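Local coordinates for protein 223aa long hypothetical arylmalonate decarboxylase (PDB 2DGD) that is of unproven function but is probably a lyase of the arylmalonate decarboxylase kind, releasing carbon dioxide from a malonate-like acid, at residues His34-Lys39 / Tyr60-Glu65; Phe156-Leu161 / Tyr185-Tyr190; Asp173-Ala178 / Glu193-Pro198. All blocks are in the same frame, centred on the assembly; numbering follows the deposited sequence.

Contact 1: residues His34-Lys39 / Tyr60-Glu65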
# COMPACT_ATOMS: atom_id res chain seq x y z
N HIS A 34 6.76 -28.77 9.33
CA HIS A 34 6.81 -29.50 10.59
C HIS A 34 8.12 -30.25 10.69
O HIS A 34 8.43 -31.07 9.82
CB HIS A 34 5.63 -30.45 10.66
CG HIS A 34 4.33 -29.77 10.36
ND1 HIS A 34 3.71 -28.93 11.26
CD2 HIS A 34 3.59 -29.73 9.23
CE1 HIS A 34 2.64 -28.40 10.70
NE2 HIS A 34 2.54 -28.86 9.46
N SER A 35 8.89 -29.98 11.74
CA SER A 35 10.18 -30.63 11.87
C SER A 35 10.43 -31.43 13.14
O SER A 35 9.70 -31.32 14.13
CB SER A 35 11.28 -29.57 11.72
OG SER A 35 11.08 -28.50 12.62
N THR A 36 11.47 -32.24 13.09
CA THR A 36 11.90 -33.05 14.21
C THR A 36 13.41 -33.18 14.03
O THR A 36 13.90 -33.26 12.91
CB THR A 36 11.23 -34.43 14.23
OG1 THR A 36 11.46 -35.03 15.51
CG2 THR A 36 11.78 -35.33 13.13
N ARG A 37 14.14 -33.20 15.14
CA ARG A 37 15.60 -33.28 15.07
C ARG A 37 16.22 -34.64 15.32
O ARG A 37 15.60 -35.54 15.89
CB ARG A 37 16.20 -32.27 16.03
CG ARG A 37 15.91 -30.84 15.65
CD ARG A 37 16.41 -29.86 16.68
NE ARG A 37 16.84 -28.62 16.05
CZ ARG A 37 16.05 -27.83 15.34
NH1 ARG A 37 16.54 -26.73 14.79
NH2 ARG A 37 14.76 -28.12 15.19
N MSE A 38 17.47 -34.77 14.88
CA MSE A 38 18.22 -36.00 15.07
C MSE A 38 19.55 -35.71 15.75
O MSE A 38 20.17 -34.67 15.55
CB MSE A 38 18.47 -36.70 13.74
CG MSE A 38 17.24 -37.34 13.15
SE MSE A 38 17.68 -38.57 11.71
CE MSE A 38 17.67 -40.21 12.73
N LYS A 39 19.96 -36.66 16.59
CA LYS A 39 21.20 -36.59 17.34
C LYS A 39 22.35 -36.14 16.45
O LYS A 39 22.52 -36.65 15.35
CB LYS A 39 21.47 -37.98 17.93
CG LYS A 39 22.80 -38.17 18.61
CD LYS A 39 23.13 -39.66 18.73
CE LYS A 39 22.18 -40.40 19.67
NZ LYS A 39 22.33 -39.99 21.10
N TYR A 60 11.17 -40.55 11.41
CA TYR A 60 10.18 -40.58 10.37
C TYR A 60 8.80 -40.84 10.97
O TYR A 60 7.82 -40.21 10.60
CB TYR A 60 10.53 -41.66 9.35
CG TYR A 60 9.41 -41.96 8.40
CD1 TYR A 60 8.92 -40.99 7.53
CD2 TYR A 60 8.79 -43.21 8.39
CE1 TYR A 60 7.85 -41.25 6.68
CE2 TYR A 60 7.72 -43.49 7.54
CZ TYR A 60 7.26 -42.50 6.68
OH TYR A 60 6.21 -42.78 5.84
N SER A 61 8.73 -41.77 11.91
CA SER A 61 7.46 -42.10 12.53
C SER A 61 6.85 -40.91 13.27
O SER A 61 5.64 -40.87 13.48
CB SER A 61 7.63 -43.27 13.50
OG SER A 61 8.27 -42.87 14.69
N LEU A 62 7.68 -39.95 13.65
CA LEU A 62 7.20 -38.78 14.36
C LEU A 62 6.61 -37.74 13.41
O LEU A 62 5.87 -36.85 13.82
CB LEU A 62 8.33 -38.14 15.17
CG LEU A 62 8.97 -38.94 16.30
CD1 LEU A 62 10.11 -38.12 16.90
CD2 LEU A 62 7.95 -39.26 17.37
N LEU A 63 6.94 -37.86 12.13
CA LEU A 63 6.49 -36.92 11.10
C LEU A 63 5.50 -37.51 10.10
O LEU A 63 4.79 -36.77 9.40
CB LEU A 63 7.71 -36.38 10.35
CG LEU A 63 8.22 -34.95 10.55
CD1 LEU A 63 7.90 -34.44 11.92
CD2 LEU A 63 9.71 -34.93 10.31
N ALA A 64 5.46 -38.84 10.02
CA ALA A 64 4.61 -39.56 9.09
C ALA A 64 3.15 -39.14 9.01
O ALA A 64 2.58 -39.04 7.92
CB ALA A 64 4.68 -41.04 9.38
N GLU A 65 2.53 -38.87 10.15
CA GLU A 65 1.13 -38.52 10.13
C GLU A 65 0.79 -37.05 9.83
O GLU A 65 -0.26 -36.77 9.28
CB GLU A 65 0.51 -38.98 11.45
CG GLU A 65 -1.00 -38.99 11.50
CD GLU A 65 -1.52 -39.73 12.73
OE1 GLU A 65 -2.75 -39.66 13.00
OE2 GLU A 65 -0.70 -40.38 13.42

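Contact 2: residues Phe156-Leu161 / Tyr185-Tyr190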
# COMPACT_ATOMS: atom_id res chain seq x y z
N PHE A 156 24.71 -11.06 3.83
CA PHE A 156 25.79 -10.57 2.99
C PHE A 156 27.14 -11.24 3.16
O PHE A 156 28.03 -11.05 2.34
CB PHE A 156 25.90 -9.06 3.12
CG PHE A 156 24.76 -8.34 2.46
CD1 PHE A 156 24.64 -8.37 1.07
CD2 PHE A 156 23.78 -7.71 3.21
CE1 PHE A 156 23.53 -7.78 0.44
CE2 PHE A 156 22.68 -7.12 2.58
CZ PHE A 156 22.55 -7.16 1.20
N THR A 157 27.30 -12.03 4.20
CA THR A 157 28.56 -12.75 4.36
C THR A 157 28.50 -13.86 3.32
O THR A 157 29.51 -14.20 2.70
CB THR A 157 28.68 -13.37 5.75
OG1 THR A 157 28.95 -12.34 6.71
CG2 THR A 157 29.80 -14.38 5.77
N ILE A 158 27.31 -14.41 3.12
CA ILE A 158 27.08 -15.46 2.14
C ILE A 158 27.19 -14.82 0.77
O ILE A 158 27.71 -15.42 -0.17
CB ILE A 158 25.67 -16.08 2.29
CG1 ILE A 158 25.56 -16.83 3.62
CG2 ILE A 158 25.37 -16.98 1.09
CD1 ILE A 158 24.18 -17.35 3.91
N TYR A 159 26.68 -13.60 0.66
CA TYR A 159 26.73 -12.89 -0.60
C TYR A 159 28.16 -12.62 -1.04
O TYR A 159 28.53 -12.88 -2.18
CB TYR A 159 25.94 -11.58 -0.47
CG TYR A 159 25.96 -10.73 -1.72
CD1 TYR A 159 27.02 -9.87 -1.99
CD2 TYR A 159 24.91 -10.80 -2.66
CE1 TYR A 159 27.06 -9.11 -3.16
CE2 TYR A 159 24.95 -10.04 -3.83
CZ TYR A 159 26.02 -9.20 -4.07
OH TYR A 159 26.09 -8.47 -5.22
N ARG A 160 29.00 -12.12 -0.13
CA ARG A 160 30.38 -11.82 -0.49
C ARG A 160 31.21 -13.08 -0.68
O ARG A 160 32.21 -13.07 -1.39
CB ARG A 160 31.01 -10.89 0.55
CG ARG A 160 30.11 -9.71 0.92
CD ARG A 160 30.78 -8.35 0.84
NE ARG A 160 30.92 -7.84 -0.53
CZ ARG A 160 31.17 -6.57 -0.84
NH1 ARG A 160 31.30 -6.22 -2.11
NH2 ARG A 160 31.29 -5.64 0.10
N LEU A 161 30.80 -14.17 -0.05
CA LEU A 161 31.50 -15.44 -0.19
C LEU A 161 31.61 -15.77 -1.68
O LEU A 161 32.62 -16.30 -2.14
CB LEU A 161 30.73 -16.54 0.56
CG LEU A 161 31.16 -18.01 0.63
CD1 LEU A 161 30.34 -18.81 -0.34
CD2 LEU A 161 32.65 -18.17 0.37
N TYR A 185 17.66 -17.75 1.95
CA TYR A 185 16.48 -17.12 1.37
C TYR A 185 16.74 -15.76 0.72
O TYR A 185 16.31 -15.53 -0.41
CB TYR A 185 15.39 -16.98 2.42
CG TYR A 185 14.10 -16.47 1.85
CD1 TYR A 185 13.61 -15.20 2.17
CD2 TYR A 185 13.37 -17.24 0.94
CE1 TYR A 185 12.44 -14.72 1.60
CE2 TYR A 185 12.20 -16.77 0.38
CZ TYR A 185 11.74 -15.51 0.71
OH TYR A 185 10.58 -15.05 0.14
N GLU A 186 17.41 -14.86 1.42
CA GLU A 186 17.70 -13.53 0.88
C GLU A 186 18.96 -13.50 0.01
O GLU A 186 18.92 -13.06 -1.14
CB GLU A 186 17.85 -12.50 2.01
CG GLU A 186 16.62 -12.29 2.87
CD GLU A 186 16.50 -13.30 4.01
OE1 GLU A 186 15.49 -13.25 4.75
OE2 GLU A 186 17.43 -14.14 4.18
N ALA A 187 20.07 -13.96 0.58
CA ALA A 187 21.35 -13.97 -0.13
C ALA A 187 21.22 -14.44 -1.57
O ALA A 187 21.69 -13.79 -2.50
CB ALA A 187 22.34 -14.86 0.62
N VAL A 188 20.57 -15.57 -1.75
CA VAL A 188 20.37 -16.14 -3.07
C VAL A 188 19.62 -15.20 -4.04
O VAL A 188 19.88 -15.21 -5.24
CB VAL A 188 19.66 -17.51 -2.92
CG1 VAL A 188 18.85 -17.84 -4.12
CG2 VAL A 188 20.72 -18.59 -2.70
N GLN A 189 18.71 -14.39 -3.52
CA GLN A 189 17.96 -13.46 -4.38
C GLN A 189 18.86 -12.34 -4.87
O GLN A 189 18.81 -11.96 -6.04
CB GLN A 189 16.78 -12.86 -3.63
CG GLN A 189 15.72 -13.86 -3.23
CD GLN A 189 14.58 -13.23 -2.47
OE1 GLN A 189 13.87 -12.36 -2.99
NE2 GLN A 189 14.38 -13.67 -1.22
N TYR A 190 19.66 -11.80 -3.96
CA TYR A 190 20.58 -10.73 -4.32
C TYR A 190 21.57 -11.25 -5.35
O TYR A 190 21.79 -10.62 -6.38
CB TYR A 190 21.35 -10.26 -3.09
CG TYR A 190 20.55 -9.41 -2.15
CD1 TYR A 190 20.24 -9.85 -0.87
CD2 TYR A 190 20.13 -8.14 -2.53
CE1 TYR A 190 19.54 -9.05 0.02
CE2 TYR A 190 19.43 -7.33 -1.66
CZ TYR A 190 19.13 -7.79 -0.38
OH TYR A 190 18.43 -6.98 0.48

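Contact 3: residues Asp173-Ala178 / Glu193-Pro198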
# COMPACT_ATOMS: atom_id res chain seq x y z
N ASP A 173 27.56 -21.39 -15.30
CA ASP A 173 26.20 -21.32 -15.82
C ASP A 173 25.28 -21.08 -14.64
O ASP A 173 24.13 -20.65 -14.80
CB ASP A 173 25.79 -22.63 -16.49
CG ASP A 173 26.59 -22.91 -17.73
OD1 ASP A 173 26.69 -22.00 -18.57
OD2 ASP A 173 27.10 -24.05 -17.87
N ALA A 174 25.79 -21.37 -13.45
CA ALA A 174 25.02 -21.20 -12.23
C ALA A 174 25.93 -21.35 -11.03
O ALA A 174 27.04 -21.86 -11.14
CB ALA A 174 23.91 -22.25 -12.16
N VAL A 175 25.45 -20.90 -9.88
CA VAL A 175 26.18 -20.99 -8.62
C VAL A 175 25.40 -21.92 -7.70
O VAL A 175 24.16 -21.94 -7.72
CB VAL A 175 26.29 -19.62 -7.93
CG1 VAL A 175 26.80 -19.79 -6.52
CG2 VAL A 175 27.21 -18.69 -8.72
N TYR A 176 26.12 -22.69 -6.90
CA TYR A 176 25.48 -23.59 -5.96
C TYR A 176 26.05 -23.32 -4.58
O TYR A 176 27.26 -23.27 -4.41
CB TYR A 176 25.75 -25.05 -6.35
CG TYR A 176 25.43 -26.05 -5.25
CD1 TYR A 176 24.14 -26.15 -4.71
CD2 TYR A 176 26.42 -26.89 -4.73
CE1 TYR A 176 23.85 -27.06 -3.69
CE2 TYR A 176 26.14 -27.80 -3.71
CZ TYR A 176 24.85 -27.88 -3.19
OH TYR A 176 24.58 -28.77 -2.17
N ILE A 177 25.17 -23.13 -3.60
CA ILE A 177 25.60 -22.88 -2.23
C ILE A 177 25.19 -24.07 -1.38
O ILE A 177 24.00 -24.28 -1.12
CB ILE A 177 24.98 -21.58 -1.67
CG1 ILE A 177 25.39 -20.40 -2.55
CG2 ILE A 177 25.46 -21.33 -0.26
CD1 ILE A 177 24.71 -19.10 -2.19
N ALA A 178 26.17 -24.85 -0.94
CA ALA A 178 25.93 -26.05 -0.14
C ALA A 178 25.59 -25.85 1.33
O ALA A 178 25.86 -24.80 1.91
CB ALA A 178 27.13 -26.98 -0.26
N GLU A 193 19.96 -11.77 -8.84
CA GLU A 193 19.72 -10.52 -9.54
C GLU A 193 21.02 -9.94 -10.08
O GLU A 193 21.09 -9.56 -11.24
CB GLU A 193 19.10 -9.50 -8.61
CG GLU A 193 17.61 -9.58 -8.44
CD GLU A 193 17.12 -8.55 -7.45
OE1 GLU A 193 17.41 -7.35 -7.67
OE2 GLU A 193 16.46 -8.93 -6.46
N ASP A 194 22.03 -9.88 -9.23
CA ASP A 194 23.30 -9.30 -9.59
C ASP A 194 24.13 -10.07 -10.61
O ASP A 194 24.69 -9.49 -11.54
CB ASP A 194 24.12 -9.05 -8.33
CG ASP A 194 23.45 -8.06 -7.39
OD1 ASP A 194 23.89 -7.92 -6.23
OD2 ASP A 194 22.48 -7.40 -7.82
N LEU A 195 24.20 -11.39 -10.45
CA LEU A 195 24.98 -12.21 -11.37
C LEU A 195 24.22 -12.59 -12.64
O LEU A 195 24.82 -13.06 -13.60
CB LEU A 195 25.44 -13.49 -10.66
CG LEU A 195 26.28 -13.31 -9.40
CD1 LEU A 195 26.62 -14.67 -8.85
CD2 LEU A 195 27.54 -12.53 -9.72
N ASP A 196 22.92 -12.38 -12.64
CA ASP A 196 22.09 -12.70 -13.79
C ASP A 196 22.25 -14.16 -14.22
O ASP A 196 22.46 -14.46 -15.39
CB ASP A 196 22.42 -11.78 -14.97
CG ASP A 196 21.50 -12.02 -16.17
OD1 ASP A 196 21.77 -11.47 -17.26
OD2 ASP A 196 20.49 -12.75 -16.02
N MSE A 197 22.15 -15.07 -13.27
CA MSE A 197 22.25 -16.50 -13.54
C MSE A 197 21.62 -17.21 -12.36
O MSE A 197 21.52 -16.65 -11.27
CB MSE A 197 23.71 -16.93 -13.67
CG MSE A 197 24.54 -16.72 -12.41
SE MSE A 197 26.29 -17.54 -12.48
CE MSE A 197 27.21 -16.12 -13.44
N PRO A 198 21.18 -18.46 -12.55
CA PRO A 198 20.57 -19.13 -11.40
C PRO A 198 21.56 -19.34 -10.25
O PRO A 198 22.71 -19.74 -10.46
CB PRO A 198 20.06 -20.44 -12.00
CG PRO A 198 20.97 -20.67 -13.15
CD PRO A 198 21.13 -19.30 -13.75

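Contact 1: residues His34-Lys39 / Tyr60-Glu65
Thr36 and Leu63 meet through methyl groups and carry most of this contact, an example of a helix packed on a strand without a hydrogen bond between the two segments. Thr36 points its side chain at the helix, and its CG2 lies between the backbone N and the carbonyl carbon about CA-CB, which lays this methyl against Leu63, 3.5 Å from CD2. Thr36 CB lies 4.1 Å from Leu63 CD1, so both branches of the leucine are used. The isobutyl fork also straddles backbone: Leu63 CG and CD1 each lie 4.0 Å from His34 O. Leu62 adds a lighter touch from the preceding residue, its CD1 standing 3.6 Å from Thr36 OG1, the two side chains crossing at about a right angle. That hydroxyl is anti to the backbone N (chi1 -167°), and its polar partner is the backbone N of Arg37 in a second subunit, whose Arg37 also packs on Leu63.

Away from this patch the fit slackens. His34 points its CB toward the helix, 4.8 Å from Leu63 CD1, but its ring leads off elsewhere, and ND1 is hydrogen-bonded to Glu20 of the second subunit. Beyond Leu63 the chain leaves toward solvent at Ala64 and Glu65, and Ser61 is likewise exposed; Tyr60 O accepts from the N-H groups of both Leu63 and Ala64.

In the fold, strand 31-38 is an outer strand, within this chain, of the parallel three-stranded sheet, paired with strand 6-13, and helix 49-63 lies against it while Leu63 reaches on to Ile70 of strand 69-72. The contact therefore joins helix and sheet just where the second subunit abuts.

Contact 2: residues Phe156-Leu161 / Tyr185-Tyr190
Tyr159 and Ala187 bring the two helical segments within 5.5 Å of each other, CA to CA, an approach that the small alanine side chain is likely to allow. Ala187 CB points at the neighbouring helix and lies 3.7 Å from Ile158 CG2. One turn further along, Tyr190 CB sits 3.6 Å from Tyr159 CD2, while Ala187 O lies at the edge of the Tyr159 ring. The contact thus packs helix 155-163 against helix 187-195, the connecting helix of a beta-alpha-beta unit, in the alpha/beta fold of the chain. Phe156 has CG anti to its carbonyl carbon (chi1 -72°); its CZ lies over one face of the Tyr190 ring, off toward the rim and 3.7 Å from Tyr190 CE1. The two rings are oblique, planes at 42° and centroids 5.0 Å apart. Beyond that ring, Tyr190 OH is hydrogen-bonded to Glu29 of a third subunit, and Tyr159 OH to Asp194 of its own chain. An alanine in place of Tyr190 would keep CB on Tyr159 but would probably leave Phe156 CZ without the ring it lies over and Glu29 of the third subunit without its phenol partner. Phe156 itself also packs on Gly4 of that subunit.

Contact 3: residues Asp173-Ala178 / Glu193-Pro198
A beta-alpha-beta unit, made of strand 174-177, helix 187-195 and strand 199-201, supplies this contact, in which Ala174 and Val175 of the first strand's segment meet Met197 and Pro198 in the link from the helix to the second. One hydrogen bond spans the two segments: Val175 N donates to Pro198 O over 3.0 Å, with an N-H...O angle of 163°, and the donor lies in the carbonyl plane. Beside it, Ala174 CB touches the proline ring, 3.5 Å from Pro198 CG, while Asp173 O stands 3.5 Å from Pro198 CD.

Past Leu195, Asp196 has a positive phi (55°), and the course of the chain from Leu195 to Pro198 runs nearly perpendicular to that of Asp173 to Val175. The Val175-Pro198 bond belongs to the parallel pairing of strands 174-177 and 199-201, which Val175 continues with Val200. Strand 174-177 is an inner strand of the four-stranded sheet, bonded on its other flank to strand 110-115.

Beside the pairing the side chains are apolar. Val175 CG2, anti to its own carbonyl carbon, serves two partners: Met197 SE at 4.0 Å and Leu195 CD1 at 4.1 Å. Met197 was modelled as selenomethionine; its CG lies between the backbone N and the carbonyl carbon (chi1 62°), and its SE is 3.9 Å from Ala174 CA. Val169 of helix 166-169 touches Val175, Leu195 and Met197 alike. Asp173 points its CB away from the link, and its OD2 accepts from the backbone N of Arg109 and of Lys110.

Overall arrangement
Contact 1 comes first along the chain and is complete before the other two begin; contacts 2 and 3 then interleave, their segments alternating. Contact 1 belongs to the three-stranded parallel sheet, contact 3 to the four-stranded one, and their centres lie about 32 Å apart on opposite sides of the chain's centre. Contacts 2 and 3 are close neighbours, with centres about 10 Å apart and helix 187-195 in common, and Ile177 packs on both Ile158 and Val188. Two such sheet-and-helix halves are consistent with the fold of the aspartate/glutamate racemase clan. Different subunits of the octamer border them: the second adjoins contact 1, the third contacts 2 and 3.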